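Local atomic coordinates of PT26-6P (Thermococcus sp., PDB entry 2WB7), a protein that is of unknown function but is encoded by an extrachromosomal mobile element of Euryarchaea and combines immunoglobulin-like domains with a helical domain. Residues I459-Q467 with Y477-E485. Residues are numbered along the deposited sequence; the frame is centred on the assembly and turned at random.
Sequences INDLQKAAQ and YLNAAKKHE
Asp461 enters the neighbouring helix as a knob into a hole formed by Tyr477, Ala480, Ala481 and His484. The two helices, 442-465 and 471-499, are consecutive in the helical domain and form an antiparallel helical hairpin. Their axes here come within 8.1 Å at an angle of 165°. The alanines fit this close spacing: the Ala481 methyl, CB, lies 3.6 Å from Asp461 CB. The Asp461 CG stands beside its own backbone N (chi1 -72°), which carries the carboxylate across the interface. Its OD1 meets the edge of the Tyr477 ring, 3.5 Å from CD1. Its OD2 lies near the plane of the His484 ring, 3.2 Å from CD2. The imidazole nitrogens have other partners: ND1 is hydrogen-bonded to Glu454 and NE2 to Glu524. Deeper in the hairpin the contact is purely apolar. Leu462 and Leu478 cross at about a right angle, CD2 to CD2 at 3.9 Å. The Ala465 methyl touches both Leu478 CD2 and Tyr477 CB, and Met418 of helix 408-438 packs on Leu462. The Lys464 side is more open. Lys464 CB sits over the centre of the Tyr477 ring in a CH-pi contact, 3.7 Å from the centroid and 12° off the normal. Its CD continues past the phenol to OH, and the chain then bends at its last torsion, taking the amine away from the other helix. Without the Tyr477 ring, as with an alanine here, the Lys464 methylenes would probably lose the face they lie on, and the Asp461 hole one of its walls. Between these two segments the join rests on shape and apolar packing. The buried Asp461 carboxylate meets mainly carbon and ring edges, and two acidic partners on His484 would probably favour a protonated imidazole, which could in turn offset the Asp461 charge.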
# COMPACT_ATOMS: atom_id res chain seq x y z
N ILE A 459 28.81 -6.49 25.98
CA ILE A 459 29.86 -6.97 26.86
C ILE A 459 30.46 -5.83 27.67
O ILE A 459 30.78 -6.00 28.83
CB ILE A 459 30.98 -7.71 26.12
CG1 ILE A 459 30.46 -9.06 25.59
CG2 ILE A 459 32.16 -7.94 27.07
CD1 ILE A 459 31.53 -9.95 24.99
N ASN A 460 30.57 -4.66 27.07
CA ASN A 460 31.16 -3.53 27.75
C ASN A 460 30.23 -2.99 28.80
O ASN A 460 30.66 -2.62 29.90
CB ASN A 460 31.49 -2.43 26.76
CG ASN A 460 32.30 -1.33 27.38
OD1 ASN A 460 33.44 -1.54 27.79
ND2 ASN A 460 31.71 -0.14 27.48
N ASP A 461 28.94 -2.91 28.47
CA ASP A 461 27.95 -2.43 29.43
C ASP A 461 27.88 -3.36 30.65
O ASP A 461 27.80 -2.88 31.78
CB ASP A 461 26.60 -2.25 28.76
CG ASP A 461 26.57 -1.06 27.83
OD1 ASP A 461 27.43 -0.17 27.96
OD2 ASP A 461 25.70 -0.98 26.96
N LEU A 462 27.94 -4.67 30.43
CA LEU A 462 28.00 -5.61 31.55
C LEU A 462 29.21 -5.34 32.46
O LEU A 462 29.09 -5.39 33.70
CB LEU A 462 27.97 -7.07 31.08
CG LEU A 462 26.58 -7.53 30.59
CD1 LEU A 462 26.61 -8.93 30.01
CD2 LEU A 462 25.48 -7.43 31.65
N GLN A 463 30.36 -5.04 31.86
CA GLN A 463 31.58 -4.73 32.62
C GLN A 463 31.34 -3.52 33.51
O GLN A 463 31.68 -3.52 34.69
CB GLN A 463 32.75 -4.41 31.69
CG GLN A 463 33.21 -5.55 30.77
CD GLN A 463 34.20 -6.49 31.41
OE1 GLN A 463 34.41 -6.45 32.62
NE2 GLN A 463 34.84 -7.33 30.60
N LYS A 464 30.77 -2.47 32.94
CA LYS A 464 30.53 -1.26 33.72
C LYS A 464 29.41 -1.46 34.73
O LYS A 464 29.44 -0.94 35.86
CB LYS A 464 30.24 -0.07 32.80
CG LYS A 464 31.31 0.16 31.74
CD LYS A 464 31.22 1.57 31.16
CE LYS A 464 32.05 1.70 29.89
NZ LYS A 464 33.48 1.41 30.21
N ALA A 465 28.40 -2.22 34.32
CA ALA A 465 27.27 -2.50 35.21
C ALA A 465 27.77 -3.01 36.54
O ALA A 465 27.37 -2.51 37.59
CB ALA A 465 26.33 -3.51 34.58
N ALA A 466 28.67 -3.98 36.50
CA ALA A 466 29.14 -4.59 37.73
C ALA A 466 29.83 -3.60 38.66
O ALA A 466 29.93 -3.84 39.85
CB ALA A 466 30.04 -5.77 37.44
N GLN A 467 30.28 -2.47 38.13
CA GLN A 467 31.04 -1.53 38.94
C GLN A 467 30.25 -0.35 39.42
O GLN A 467 30.80 0.58 40.00
CB GLN A 467 32.25 -1.03 38.16
CG GLN A 467 33.21 -2.12 37.79
CD GLN A 467 34.06 -1.74 36.60
OE1 GLN A 467 34.16 -0.56 36.24
NE2 GLN A 467 34.68 -2.73 35.97
N TYR A 477 22.87 0.59 32.65
CA TYR A 477 23.84 -0.21 31.94
C TYR A 477 23.31 -1.61 31.61
O TYR A 477 23.62 -2.16 30.54
CB TYR A 477 25.14 -0.32 32.74
CG TYR A 477 26.14 0.78 32.44
CD1 TYR A 477 26.73 0.88 31.19
CD2 TYR A 477 26.52 1.69 33.43
CE1 TYR A 477 27.66 1.87 30.91
CE2 TYR A 477 27.45 2.68 33.16
CZ TYR A 477 28.02 2.75 31.90
OH TYR A 477 28.95 3.73 31.62
N LEU A 478 22.54 -2.20 32.52
CA LEU A 478 21.91 -3.49 32.22
C LEU A 478 20.96 -3.32 31.04
O LEU A 478 20.94 -4.12 30.11
CB LEU A 478 21.16 -4.02 33.43
CG LEU A 478 22.02 -4.56 34.56
CD1 LEU A 478 21.10 -5.05 35.68
CD2 LEU A 478 22.95 -5.66 34.04
N ASN A 479 20.19 -2.24 31.06
CA ASN A 479 19.27 -1.99 29.99
C ASN A 479 19.95 -1.71 28.64
O ASN A 479 19.53 -2.24 27.61
CB ASN A 479 18.30 -0.89 30.36
CG ASN A 479 17.10 -0.88 29.47
OD1 ASN A 479 16.83 0.10 28.77
ND2 ASN A 479 16.39 -2.00 29.44
N ALA A 480 21.00 -0.88 28.65
CA ALA A 480 21.79 -0.67 27.44
C ALA A 480 22.29 -2.02 26.97
O ALA A 480 22.19 -2.35 25.79
CB ALA A 480 22.97 0.28 27.69
N ALA A 481 22.83 -2.80 27.88
CA ALA A 481 23.37 -4.09 27.52
C ALA A 481 22.29 -5.02 26.90
O ALA A 481 22.55 -5.76 25.95
CB ALA A 481 24.03 -4.74 28.73
N LYS A 482 21.08 -4.96 27.44
CA LYS A 482 20.00 -5.78 26.93
C LYS A 482 19.61 -5.44 25.48
O LYS A 482 19.50 -6.34 24.61
CB LYS A 482 18.79 -5.63 27.82
CG LYS A 482 17.85 -6.80 27.78
CD LYS A 482 16.66 -6.52 28.64
CE LYS A 482 15.66 -7.65 28.62
NZ LYS A 482 14.39 -7.13 29.21
N LYS A 483 19.40 -4.15 25.22
CA LYS A 483 19.03 -3.68 23.89
C LYS A 483 20.15 -3.88 22.89
O LYS A 483 19.89 -4.15 21.71
CB LYS A 483 18.65 -2.21 23.91
CG LYS A 483 17.85 -1.80 25.10
CD LYS A 483 16.52 -2.49 25.22
CE LYS A 483 15.54 -1.56 25.93
NZ LYS A 483 14.81 -2.22 27.05
N HIS A 484 21.40 -3.71 23.33
CA HIS A 484 22.53 -4.02 22.47
C HIS A 484 22.49 -5.49 22.05
O HIS A 484 22.72 -5.80 20.89
CB HIS A 484 23.90 -3.68 23.11
CG HIS A 484 24.28 -2.24 23.01
ND1 HIS A 484 24.20 -1.52 21.84
CD2 HIS A 484 24.76 -1.38 23.94
CE1 HIS A 484 24.60 -0.28 22.05
NE2 HIS A 484 24.93 -0.16 23.33
N GLU A 485 22.19 -6.39 22.98
CA GLU A 485 22.10 -7.80 22.59
C GLU A 485 20.97 -8.04 21.59
O GLU A 485 21.10 -8.86 20.68
CB GLU A 485 21.93 -8.75 23.78
CG GLU A 485 22.22 -10.18 23.36
CD GLU A 485 21.52 -11.26 24.20
OE1 GLU A 485 20.93 -10.93 25.25
OE2 GLU A 485 21.57 -12.45 23.77